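Local coordinates for protein ricin B-like lectin (Macrolepiota procera, PDB 4IZX) that binds carbohydrates as a beta-trefoil lectin, holding the galactose end of lactose, at residues A[7-12]-A[41-46]; A[18-23]-A[34-39]; A[50-55]-A[82-87]; A[103-108]-A[124-129]. All coordinates share one frame; numbering follows the deposited sequence.

Contact 1 of 4, residues A[7-12]-A[41-46]. With GAL (beta-D-galactopyranose), chain B.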
# COMPACT_ATOMS: atom_id res chain seq x y z
N GLY A 7 -2.05 14.94 5.00
CA GLY A 7 -1.09 15.41 5.97
C GLY A 7 -0.84 14.48 7.13
O GLY A 7 0.18 14.64 7.82
N GLN A 8 -1.72 13.50 7.34
CA GLN A 8 -1.58 12.56 8.41
C GLN A 8 -0.88 11.32 7.93
O GLN A 8 -0.78 11.06 6.73
CB GLN A 8 -2.93 12.23 9.03
CG GLN A 8 -3.65 13.46 9.58
CD GLN A 8 -2.86 14.21 10.59
OE1 GLN A 8 -2.39 15.34 10.37
NE2 GLN A 8 -2.73 13.62 11.72
N THR A 9 -0.35 10.58 8.89
CA THR A 9 0.48 9.41 8.66
C THR A 9 -0.16 8.18 9.24
O THR A 9 -0.70 8.18 10.35
CB THR A 9 1.87 9.67 9.28
OG1 THR A 9 2.47 10.82 8.63
CG2 THR A 9 2.81 8.50 9.15
N TYR A 10 -0.12 7.08 8.49
CA TYR A 10 -0.86 5.88 8.80
C TYR A 10 -0.02 4.62 8.59
O TYR A 10 0.94 4.63 7.79
CB TYR A 10 -2.12 5.77 7.92
CG TYR A 10 -3.04 6.96 8.09
CD1 TYR A 10 -3.89 7.04 9.18
CD2 TYR A 10 -3.04 8.02 7.22
CE1 TYR A 10 -4.73 8.15 9.37
CE2 TYR A 10 -3.86 9.12 7.39
CZ TYR A 10 -4.68 9.19 8.48
OH TYR A 10 -5.50 10.29 8.62
N LYS A 11 -0.42 3.53 9.24
CA LYS A 11 0.00 2.19 8.88
C LYS A 11 -1.11 1.56 8.05
O LYS A 11 -2.28 1.86 8.22
CB LYS A 11 0.36 1.36 10.09
CG LYS A 11 -0.78 1.12 11.07
CD LYS A 11 -0.33 0.19 12.19
CE LYS A 11 -1.21 0.14 13.41
NZ LYS A 11 -2.55 -0.29 13.17
N ILE A 12 -0.71 0.66 7.16
CA ILE A 12 -1.61 0.07 6.18
C ILE A 12 -1.52 -1.45 6.34
O ILE A 12 -0.47 -2.05 6.05
CB ILE A 12 -1.29 0.51 4.76
CG1 ILE A 12 -1.25 2.04 4.64
CG2 ILE A 12 -2.32 -0.07 3.83
CD1 ILE A 12 -0.73 2.55 3.36
N ASN A 41 9.60 3.06 8.57
CA ASN A 41 9.49 2.42 7.27
C ASN A 41 8.19 1.64 7.10
O ASN A 41 7.95 1.09 6.03
CB ASN A 41 10.69 1.50 7.01
CG ASN A 41 10.74 0.32 7.96
OD1 ASN A 41 10.59 0.47 9.18
ND2 ASN A 41 10.91 -0.87 7.42
N GLN A 42 7.34 1.64 8.13
CA GLN A 42 6.02 1.03 8.12
C GLN A 42 4.94 2.11 8.26
O GLN A 42 3.78 1.78 8.53
CB GLN A 42 5.92 0.02 9.22
CG GLN A 42 7.03 -1.01 9.21
CD GLN A 42 6.83 -2.09 10.23
OE1 GLN A 42 6.57 -1.80 11.40
NE2 GLN A 42 6.97 -3.33 9.82
N GLN A 43 5.30 3.38 8.07
CA GLN A 43 4.44 4.51 8.21
C GLN A 43 4.47 5.33 6.94
O GLN A 43 5.53 5.57 6.37
CB GLN A 43 4.83 5.34 9.44
CG GLN A 43 4.74 4.56 10.73
CD GLN A 43 5.12 5.33 11.97
OE1 GLN A 43 5.73 4.78 12.92
NE2 GLN A 43 4.69 6.55 12.02
N TRP A 44 3.30 5.83 6.53
CA TRP A 44 3.09 6.45 5.23
C TRP A 44 2.29 7.72 5.41
O TRP A 44 1.18 7.70 5.96
CB TRP A 44 2.35 5.47 4.30
CG TRP A 44 3.14 4.21 4.09
CD1 TRP A 44 3.02 3.06 4.80
CD2 TRP A 44 4.23 4.03 3.17
NE1 TRP A 44 3.98 2.16 4.40
CE2 TRP A 44 4.74 2.73 3.40
CE3 TRP A 44 4.86 4.83 2.23
CZ2 TRP A 44 5.82 2.22 2.68
CZ3 TRP A 44 5.92 4.32 1.50
CH2 TRP A 44 6.39 3.05 1.75
N THR A 45 2.88 8.84 5.00
CA THR A 45 2.26 10.15 5.13
C THR A 45 1.46 10.40 3.86
O THR A 45 1.97 10.39 2.74
CB THR A 45 3.31 11.25 5.37
OG1 THR A 45 4.17 10.92 6.44
CG2 THR A 45 2.67 12.59 5.50
N PHE A 46 0.14 10.54 4.04
CA PHE A 46 -0.77 10.70 2.95
C PHE A 46 -0.85 12.18 2.55
O PHE A 46 -0.92 13.05 3.41
CB PHE A 46 -2.16 10.22 3.34
CG PHE A 46 -2.36 8.73 3.34
CD1 PHE A 46 -1.46 7.85 3.94
CD2 PHE A 46 -3.50 8.20 2.76
CE1 PHE A 46 -1.68 6.47 3.92
CE2 PHE A 46 -3.73 6.83 2.77
CZ PHE A 46 -2.79 5.96 3.33
C1 GAL B . 14.29 -4.60 8.51
C2 GAL B . 13.16 -3.69 8.86
C3 GAL B . 11.83 -4.41 8.66
C4 GAL B . 11.77 -5.02 7.25
C5 GAL B . 12.99 -5.90 7.06
C6 GAL B . 13.03 -6.57 5.69
O2 GAL B . 13.27 -3.31 10.22
O3 GAL B . 10.77 -3.46 8.86
O4 GAL B . 11.77 -3.99 6.25
O5 GAL B . 14.18 -5.12 7.19
O6 GAL B . 14.18 -7.44 5.62
O HOH W 1 2.13 0.33 6.89
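With CG anti to the carbonyl carbon in both Y10 (chi1 -59°) and F46 (chi1 -78°), the rings are turned so that they meet at about a right angle. The CD2 edge of Y10 points at one face of F46, off-centre toward its rim, and Y10 CD2 comes to 3.6 Å from F46 CD1: a T-shaped pair. The same first torsion in T9 and T45 turns their hydroxyls toward each other on the other face of the sheet, where OG1 of T9 and OG1 of T45 share a hydrogen bond of 2.8 Å. Between these layers run strands 9-14 and 44-48, antiparallel neighbours in a four-stranded sheet of the beta-trefoil. Y10 N reaches W44 O at 2.9 Å from above the carbonyl plane, while W44 N lies in the plane of the Y10 carbonyl it bonds to. I12 CD1 lies 4.0 Å from F46 CZ at the ring's edge and as far from W44 CD1, an apolar cluster of three; W44 NE1 is satisfied by I21 O. Beyond the last direct rung one water accepts a hydrogen bond from I12 N and donates to Q42 O. Past it, N41 ND2 gives galactose O3 a nearly straight bond of 3.0 Å.

Contact 2 of 4, residues A[18-23]-A[34-39]. With GAL (beta-D-galactopyranose), chain B.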
# COMPACT_ATOMS: atom_id res chain seq x y z
N GLY A 18 -2.66 -9.62 8.10
CA GLY A 18 -2.33 -8.93 9.32
C GLY A 18 -0.97 -8.26 9.34
O GLY A 18 -0.64 -7.60 10.32
N THR A 19 -0.16 -8.47 8.32
CA THR A 19 1.08 -7.78 8.13
C THR A 19 0.82 -6.42 7.47
O THR A 19 -0.25 -6.18 6.94
CB THR A 19 2.05 -8.65 7.34
OG1 THR A 19 1.41 -8.99 6.10
CG2 THR A 19 2.43 -9.93 8.12
N VAL A 20 1.80 -5.53 7.55
CA VAL A 20 1.66 -4.16 7.07
C VAL A 20 2.55 -3.89 5.87
O VAL A 20 3.56 -4.59 5.64
CB VAL A 20 1.93 -3.13 8.17
CG1 VAL A 20 1.03 -3.35 9.37
CG2 VAL A 20 3.39 -3.09 8.57
N ILE A 21 2.22 -2.83 5.14
CA ILE A 21 3.04 -2.35 4.04
C ILE A 21 4.31 -1.72 4.59
O ILE A 21 4.25 -0.73 5.36
CB ILE A 21 2.27 -1.36 3.15
CG1 ILE A 21 1.00 -2.02 2.60
CG2 ILE A 21 3.16 -0.78 2.08
CD1 ILE A 21 0.26 -1.20 1.56
N ASP A 22 5.45 -2.26 4.19
CA ASP A 22 6.75 -1.99 4.78
C ASP A 22 7.74 -1.72 3.65
O ASP A 22 7.83 -2.45 2.68
CB ASP A 22 7.08 -3.22 5.65
CG ASP A 22 8.48 -3.28 6.26
OD1 ASP A 22 9.46 -3.09 5.49
OD2 ASP A 22 8.57 -3.59 7.48
N LEU A 23 8.48 -0.62 3.78
CA LEU A 23 9.58 -0.30 2.91
C LEU A 23 10.79 -1.07 3.40
O LEU A 23 11.35 -0.80 4.46
CB LEU A 23 9.86 1.19 2.89
CG LEU A 23 11.06 1.63 2.06
CD1 LEU A 23 10.96 1.15 0.63
CD2 LEU A 23 11.21 3.12 2.09
N TYR A 34 5.09 -7.11 6.26
CA TYR A 34 5.95 -7.41 7.38
C TYR A 34 5.18 -7.19 8.66
O TYR A 34 4.34 -6.29 8.73
CB TYR A 34 7.20 -6.50 7.33
CG TYR A 34 8.42 -7.04 8.07
CD1 TYR A 34 9.31 -7.90 7.44
CD2 TYR A 34 8.71 -6.62 9.35
CE1 TYR A 34 10.47 -8.32 8.06
CE2 TYR A 34 9.84 -7.05 10.00
CZ TYR A 34 10.73 -7.91 9.35
OH TYR A 34 11.92 -8.25 9.97
N PRO A 35 5.47 -7.95 9.73
CA PRO A 35 4.81 -7.67 11.01
C PRO A 35 5.09 -6.24 11.49
O PRO A 35 6.19 -5.75 11.37
CB PRO A 35 5.39 -8.73 11.95
CG PRO A 35 5.71 -9.88 11.03
CD PRO A 35 6.26 -9.20 9.78
N TYR A 36 4.08 -5.59 12.06
CA TYR A 36 4.21 -4.21 12.50
C TYR A 36 5.02 -4.10 13.76
O TYR A 36 4.66 -4.66 14.80
CB TYR A 36 2.82 -3.60 12.75
CG TYR A 36 2.86 -2.13 13.04
CD1 TYR A 36 3.36 -1.25 12.10
CD2 TYR A 36 2.37 -1.61 14.25
CE1 TYR A 36 3.38 0.11 12.35
CE2 TYR A 36 2.41 -0.27 14.50
CZ TYR A 36 2.92 0.60 13.56
OH TYR A 36 2.98 1.98 13.73
N HIS A 37 6.06 -3.28 13.72
CA HIS A 37 6.90 -2.98 14.87
C HIS A 37 7.00 -1.48 15.12
O HIS A 37 7.84 -1.07 15.88
CB HIS A 37 8.29 -3.62 14.75
CG HIS A 37 9.00 -3.28 13.50
ND1 HIS A 37 9.70 -2.11 13.36
CD2 HIS A 37 9.21 -3.98 12.38
CE1 HIS A 37 10.22 -2.08 12.14
NE2 HIS A 37 9.94 -3.20 11.52
N SER A 38 6.11 -0.69 14.54
CA SER A 38 6.12 0.79 14.67
C SER A 38 7.31 1.45 14.00
O SER A 38 7.59 2.61 14.24
CB SER A 38 6.01 1.27 16.16
OG SER A 38 4.83 0.72 16.76
N GLY A 39 8.00 0.75 13.15
CA GLY A 39 9.08 1.36 12.39
C GLY A 39 8.57 2.47 11.50
O GLY A 39 7.47 2.37 10.95
C1 GAL B . 14.29 -4.60 8.51
C2 GAL B . 13.16 -3.69 8.86
C3 GAL B . 11.83 -4.41 8.66
C4 GAL B . 11.77 -5.02 7.25
C5 GAL B . 12.99 -5.90 7.06
C6 GAL B . 13.03 -6.57 5.69
O2 GAL B . 13.27 -3.31 10.22
O3 GAL B . 10.77 -3.46 8.86
O4 GAL B . 11.77 -3.99 6.25
O5 GAL B . 14.18 -5.12 7.19
O6 GAL B . 14.18 -7.44 5.62
O HOH W 2 1.53 -6.98 12.04
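D22 and Y34 lie side by side and point the same way, the carboxylate plane turned 48° from the ring. Both have CG anti to the backbone N, which sends them out together toward the sugar. D22 OD2 sits 3.2 Å from Y34 CB, so the carboxylate lies beside the root of the aromatic side chain, and galactose covers one face of the ring beyond. Its C4 stands above the ring centre; Y34 CE2 is 3.6 Å from galactose C3. Each carboxylate oxygen takes one hydroxyl: galactose O4 donates to D22 OD1 and O3 to D22 OD2, both at 2.6 Å. H37 comes from the loop and turns its ring edge to the same O3, with H37 NE2 donating at 2.8 Å to galactose O3. Q42 NE2 also bonds to D22 OD2, and so probably fixes the carboxylate's rotation. Behind the site, V20 and Y34 form an antiparallel hydrogen-bonded pair: V20 N gives Y34 O a straight N-H bond (178°) of 2.9 Å, though from above the carbonyl plane, while Y34 N returns to V20 O in the plane. V20 CG1 packs on Y36 CB, and a water joins G18 O to Y36 N. An aspartate gripping two adjacent hydroxyls while an aromatic ring stacks under the sugar is the hallmark of a galactose site in a ricin B-type beta-trefoil.

Contact 3 of 4, residues A[50-55]-A[82-87]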
# COMPACT_ATOMS: atom_id res chain seq x y z
N GLY A 50 -5.36 17.10 -4.66
CA GLY A 50 -6.48 17.75 -5.28
C GLY A 50 -7.23 16.78 -6.15
O GLY A 50 -8.42 17.01 -6.43
N LYS A 51 -6.60 15.68 -6.57
CA LYS A 51 -7.27 14.70 -7.41
C LYS A 51 -6.97 13.22 -7.08
O LYS A 51 -7.61 12.33 -7.59
CB LYS A 51 -6.99 14.93 -8.90
CG LYS A 51 -5.57 14.87 -9.28
CD LYS A 51 -5.36 15.38 -10.70
CE LYS A 51 -4.03 15.03 -11.33
NZ LYS A 51 -2.87 15.43 -10.50
N ALA A 52 -5.99 12.97 -6.24
CA ALA A 52 -5.57 11.62 -5.92
C ALA A 52 -4.68 11.69 -4.68
O ALA A 52 -4.45 12.77 -4.15
CB ALA A 52 -4.81 10.99 -7.09
N TRP A 53 -4.18 10.53 -4.26
CA TRP A 53 -3.39 10.41 -3.04
C TRP A 53 -1.97 10.04 -3.36
O TRP A 53 -1.70 9.16 -4.21
CB TRP A 53 -3.96 9.33 -2.13
CG TRP A 53 -5.32 9.60 -1.63
CD1 TRP A 53 -6.50 9.20 -2.20
CD2 TRP A 53 -5.69 10.32 -0.44
NE1 TRP A 53 -7.57 9.62 -1.44
CE2 TRP A 53 -7.10 10.31 -0.36
CE3 TRP A 53 -4.96 10.98 0.55
CZ2 TRP A 53 -7.77 10.86 0.69
CZ3 TRP A 53 -5.65 11.56 1.59
CH2 TRP A 53 -7.02 11.49 1.64
N THR A 54 -1.01 10.64 -2.66
CA THR A 54 0.37 10.18 -2.67
C THR A 54 0.71 9.70 -1.27
O THR A 54 0.18 10.22 -0.27
CB THR A 54 1.35 11.25 -3.19
OG1 THR A 54 1.40 12.30 -2.23
CG2 THR A 54 0.92 11.75 -4.55
N LEU A 55 1.61 8.74 -1.20
CA LEU A 55 2.00 8.09 0.06
C LEU A 55 3.52 8.20 0.24
O LEU A 55 4.27 7.61 -0.53
CB LEU A 55 1.58 6.62 0.10
CG LEU A 55 0.16 6.35 0.61
CD1 LEU A 55 -0.89 7.01 -0.24
CD2 LEU A 55 -0.14 4.89 0.69
N PRO A 82 6.40 11.90 -6.39
CA PRO A 82 5.09 11.49 -5.91
C PRO A 82 4.35 10.71 -6.98
O PRO A 82 4.32 11.09 -8.16
CB PRO A 82 4.39 12.82 -5.61
CG PRO A 82 5.49 13.81 -5.42
CD PRO A 82 6.58 13.35 -6.30
N PHE A 83 3.77 9.60 -6.57
CA PHE A 83 3.00 8.74 -7.45
C PHE A 83 1.55 8.73 -6.96
O PHE A 83 1.27 8.42 -5.80
CB PHE A 83 3.56 7.32 -7.47
CG PHE A 83 2.87 6.40 -8.42
CD1 PHE A 83 3.23 6.34 -9.74
CD2 PHE A 83 1.79 5.66 -8.01
CE1 PHE A 83 2.56 5.51 -10.62
CE2 PHE A 83 1.13 4.82 -8.88
CZ PHE A 83 1.53 4.74 -10.19
N GLU A 84 0.63 9.08 -7.84
CA GLU A 84 -0.79 9.18 -7.49
C GLU A 84 -1.50 7.84 -7.49
O GLU A 84 -1.38 7.04 -8.43
CB GLU A 84 -1.51 10.17 -8.39
CG GLU A 84 -1.21 11.63 -8.06
CD GLU A 84 -1.99 12.62 -8.90
OE1 GLU A 84 -2.30 13.71 -8.42
OE2 GLU A 84 -2.25 12.33 -10.08
N TRP A 85 -2.32 7.68 -6.46
CA TRP A 85 -3.18 6.52 -6.25
C TRP A 85 -4.62 6.96 -6.08
O TRP A 85 -4.90 8.01 -5.52
CB TRP A 85 -2.77 5.77 -4.97
CG TRP A 85 -1.38 5.23 -5.00
CD1 TRP A 85 -0.28 5.78 -4.43
CD2 TRP A 85 -0.96 4.00 -5.60
NE1 TRP A 85 0.81 4.95 -4.63
CE2 TRP A 85 0.42 3.85 -5.34
CE3 TRP A 85 -1.60 3.00 -6.35
CZ2 TRP A 85 1.14 2.73 -5.77
CZ3 TRP A 85 -0.88 1.92 -6.77
CH2 TRP A 85 0.48 1.79 -6.48
N HIS A 86 -5.56 6.11 -6.50
CA HIS A 86 -6.95 6.24 -6.10
C HIS A 86 -7.19 5.28 -4.93
O HIS A 86 -6.76 4.14 -4.97
CB HIS A 86 -7.91 5.90 -7.23
CG HIS A 86 -8.00 6.97 -8.29
ND1 HIS A 86 -8.77 6.82 -9.44
CD2 HIS A 86 -7.48 8.22 -8.34
CE1 HIS A 86 -8.71 7.94 -10.13
NE2 HIS A 86 -7.94 8.80 -9.49
N ILE A 87 -7.88 5.75 -3.90
CA ILE A 87 -8.14 4.96 -2.72
C ILE A 87 -9.64 4.96 -2.47
O ILE A 87 -10.24 6.01 -2.40
CB ILE A 87 -7.38 5.51 -1.50
CG1 ILE A 87 -5.87 5.52 -1.79
CG2 ILE A 87 -7.72 4.68 -0.27
CD1 ILE A 87 -5.02 6.00 -0.65
O HOH W 3 -6.96 11.35 -10.34
O HOH W 4 -10.06 8.79 -2.34
O HOH W 5 2.83 7.81 -3.71
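The two segments run at a steep angle, 106° apart end to end, and meet in a single antiparallel bridge in which W53 N bonds to W85 O at 2.9 Å and W85 N returns to W53 O at 2.8 Å, each donor in the plane of the carbonyl that accepts it. On one side of this bridge I87, with CG1 anti to the carbonyl carbon, crosses W53 at about a right angle and lays its terminal methyl over the indole face. I87 CD1 stands 3.7 Å from W53 CG, a CH-pi contact with the five-membered ring. A water in the indole plane accepts from W53 NE1 and donates to I87 O; both W53 and I87 also line the pocket where benzamidine is seen. The bridge joins strand 53-57 to the approach of strand 86-89, linking separate sheets of the beta-trefoil. On the other side the contact becomes polar. K51, extended to CE and bent at chi4 (-53°), crosses E84 and puts NZ 2.8 Å from E84 OE1 on its syn lone pair, with a weak second bond to OE2. T49 OG1 also bonds to E84 OE1, so this oxygen has two partners. A52 CB packs against the aliphatic part of E84, 3.6 Å from E84 CB, and T54 CG2 lies alongside P82 CB at 3.8 Å. Another water links K51 O with H86 NE2, in the plane of the imidazole.

Contact 4 of 4, residues A[103-108]-A[124-129]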
# COMPACT_ATOMS: atom_id res chain seq x y z
N PHE A 103 -7.56 5.11 -12.59
CA PHE A 103 -8.28 4.85 -13.85
C PHE A 103 -7.93 3.49 -14.44
O PHE A 103 -8.17 3.23 -15.61
CB PHE A 103 -8.02 5.96 -14.84
CG PHE A 103 -8.36 7.34 -14.31
CD1 PHE A 103 -9.67 7.67 -13.98
CD2 PHE A 103 -7.37 8.25 -14.09
CE1 PHE A 103 -9.97 8.93 -13.46
CE2 PHE A 103 -7.66 9.51 -13.62
CZ PHE A 103 -8.96 9.84 -13.29
N THR A 104 -7.46 2.58 -13.59
CA THR A 104 -7.24 1.20 -13.97
C THR A 104 -8.00 0.30 -13.01
O THR A 104 -8.44 0.74 -11.93
CB THR A 104 -5.76 0.79 -13.92
OG1 THR A 104 -5.35 0.53 -12.57
CG2 THR A 104 -4.86 1.87 -14.55
N ASN A 105 -8.01 -0.99 -13.34
CA ASN A 105 -8.55 -2.01 -12.47
C ASN A 105 -7.45 -2.73 -11.69
O ASN A 105 -7.71 -3.79 -11.12
CB ASN A 105 -9.32 -3.03 -13.30
CG ASN A 105 -10.61 -2.48 -13.83
OD1 ASN A 105 -11.42 -1.92 -13.08
ND2 ASN A 105 -10.85 -2.69 -15.11
N TYR A 106 -6.23 -2.17 -11.64
CA TYR A 106 -5.14 -2.76 -10.88
C TYR A 106 -5.04 -2.16 -9.51
O TYR A 106 -4.95 -0.94 -9.33
CB TYR A 106 -3.81 -2.54 -11.61
CG TYR A 106 -3.73 -3.26 -12.94
CD1 TYR A 106 -3.62 -4.64 -12.98
CD2 TYR A 106 -3.73 -2.55 -14.10
CE1 TYR A 106 -3.62 -5.32 -14.17
CE2 TYR A 106 -3.66 -3.21 -15.31
CZ TYR A 106 -3.63 -4.59 -15.32
OH TYR A 106 -3.55 -5.22 -16.53
N ASN A 107 -5.11 -3.03 -8.49
CA ASN A 107 -5.02 -2.61 -7.09
C ASN A 107 -3.94 -3.37 -6.34
O ASN A 107 -3.52 -4.46 -6.74
CB ASN A 107 -6.37 -2.59 -6.37
CG ASN A 107 -7.12 -3.91 -6.25
OD1 ASN A 107 -8.30 -3.88 -5.80
ND2 ASN A 107 -6.52 -5.04 -6.53
N LEU A 108 -3.52 -2.80 -5.21
CA LEU A 108 -2.52 -3.44 -4.38
C LEU A 108 -2.99 -4.79 -3.91
O LEU A 108 -4.11 -4.96 -3.45
CB LEU A 108 -2.21 -2.56 -3.15
CG LEU A 108 -1.04 -1.59 -3.34
CD1 LEU A 108 -1.28 -0.61 -4.45
CD2 LEU A 108 -0.79 -0.85 -2.04
N LEU A 124 0.81 -5.27 -7.82
CA LEU A 124 -0.47 -5.01 -8.44
C LEU A 124 -1.11 -6.29 -8.93
O LEU A 124 -0.42 -7.21 -9.38
CB LEU A 124 -0.36 -4.08 -9.65
CG LEU A 124 0.20 -2.69 -9.35
CD1 LEU A 124 0.30 -1.90 -10.64
CD2 LEU A 124 -0.60 -1.97 -8.30
N TRP A 125 -2.43 -6.33 -8.90
CA TRP A 125 -3.17 -7.39 -9.56
C TRP A 125 -4.54 -6.85 -9.92
O TRP A 125 -5.09 -5.96 -9.22
CB TRP A 125 -3.31 -8.63 -8.68
CG TRP A 125 -3.60 -9.91 -9.44
CD1 TRP A 125 -4.82 -10.39 -9.83
CD2 TRP A 125 -2.62 -10.79 -9.97
NE1 TRP A 125 -4.65 -11.52 -10.59
CE2 TRP A 125 -3.31 -11.78 -10.71
CE3 TRP A 125 -1.23 -10.85 -9.89
CZ2 TRP A 125 -2.66 -12.83 -11.34
CZ3 TRP A 125 -0.58 -11.91 -10.53
CH2 TRP A 125 -1.30 -12.88 -11.25
N TRP A 126 -5.15 -7.40 -10.98
CA TRP A 126 -6.52 -7.13 -11.32
C TRP A 126 -7.43 -7.27 -10.10
O TRP A 126 -7.29 -8.21 -9.34
CB TRP A 126 -6.96 -8.17 -12.38
CG TRP A 126 -8.23 -7.88 -13.05
CD1 TRP A 126 -9.47 -8.36 -12.76
CD2 TRP A 126 -8.34 -7.15 -14.24
NE1 TRP A 126 -10.38 -7.90 -13.70
CE2 TRP A 126 -9.70 -7.11 -14.59
CE3 TRP A 126 -7.42 -6.47 -15.02
CZ2 TRP A 126 -10.14 -6.48 -15.75
CZ3 TRP A 126 -7.86 -5.79 -16.12
CH2 TRP A 126 -9.21 -5.79 -16.47
N THR A 127 -8.37 -6.37 -9.96
CA THR A 127 -9.20 -6.33 -8.80
C THR A 127 -10.22 -7.48 -8.76
O THR A 127 -10.91 -7.75 -9.75
CB THR A 127 -9.88 -4.97 -8.66
OG1 THR A 127 -10.41 -4.81 -7.35
CG2 THR A 127 -10.98 -4.73 -9.65
N TRP A 128 -10.32 -8.13 -7.60
CA TRP A 128 -11.35 -9.14 -7.36
C TRP A 128 -11.51 -9.27 -5.87
O TRP A 128 -10.84 -8.59 -5.07
CB TRP A 128 -11.02 -10.47 -8.03
CG TRP A 128 -9.81 -11.19 -7.50
CD1 TRP A 128 -8.52 -10.83 -7.65
CD2 TRP A 128 -9.81 -12.40 -6.75
NE1 TRP A 128 -7.70 -11.74 -7.05
CE2 TRP A 128 -8.48 -12.71 -6.47
CE3 TRP A 128 -10.82 -13.25 -6.26
CZ2 TRP A 128 -8.12 -13.83 -5.73
CZ3 TRP A 128 -10.45 -14.35 -5.51
CH2 TRP A 128 -9.11 -14.64 -5.27
N GLU A 129 -12.41 -10.15 -5.42
CA GLU A 129 -12.82 -10.15 -4.04
C GLU A 129 -11.76 -10.64 -3.04
O GLU A 129 -11.95 -10.46 -1.86
CB GLU A 129 -14.12 -10.95 -3.88
CG GLU A 129 -14.06 -12.39 -4.15
CD GLU A 129 -15.44 -12.94 -4.49
OE1 GLU A 129 -15.86 -13.86 -3.73
OE2 GLU A 129 -16.09 -12.53 -5.55
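Strands 106-110 and 120-126 pair antiparallel in a four-stranded sheet of the beta-trefoil, and this contact covers the end of that pairing and the loops beside it. The tight part is on the side of N107. N107 N bonds to W125 O at 3.0 Å from above the carbonyl plane, and W125 N answers to N107 O in the plane at 3.1 Å. With CG between the backbone N and the carbonyl carbon (chi1 62°), the N107 amide folds toward 124-129, crossing T127 at about a right angle. It is a buried amide well supplied with partners: R98 NH1 also donates to OD1, and ND2 is bonded to Q133 OE1. Deeper still, L108 CD1 meets L124 CD2 at 4.1 Å, and both leucines pack on L76 of strand 76-79. The outer part is looser and largely aromatic. W126, CG anti to the backbone N (chi1 -168°), is exposed, yet its indole reaches back over 103-108. N105 runs alongside it, with CB over one face of the six-membered ring in a CH-pi contact. The W126 edge in turn faces the Y106 ring in a T-shaped pair, centroids 5.8 Å apart. Just before this, T104 OG1 accepts from Y106 N, closing an ST turn. Past the last bridge T127 N bonds to N105 O at 2.9 Å, nearly along the C=O axis but bent at the hydrogen. Its own hydroxyl takes the inner route: T127 OG1 donates to N107 OD1 at 2.8 Å, from above the amide plane.

All four contacts are partly buried antiparallel pairings of one beta-trefoil, but their chemistry follows their place in it. Contacts 1 and 3 share a sheet through the adjacent strands 44-48 and 53-57, and their apolar sides merge where F46 and I12 pack on L55. Contact 3 continues toward contact 4 through W85, which packs on L108, while L108 also touches I21 of contact 2. Contacts 1 and 2 meet beside the sugar, where buried Q42 bridges to D22 and H37, and both reach galactose. Contact 2 therefore carries most of the sugar chemistry, contact 3 a surface salt bridge, and contact 4 an exposed tryptophan and, apart from it, the buried amide of N107.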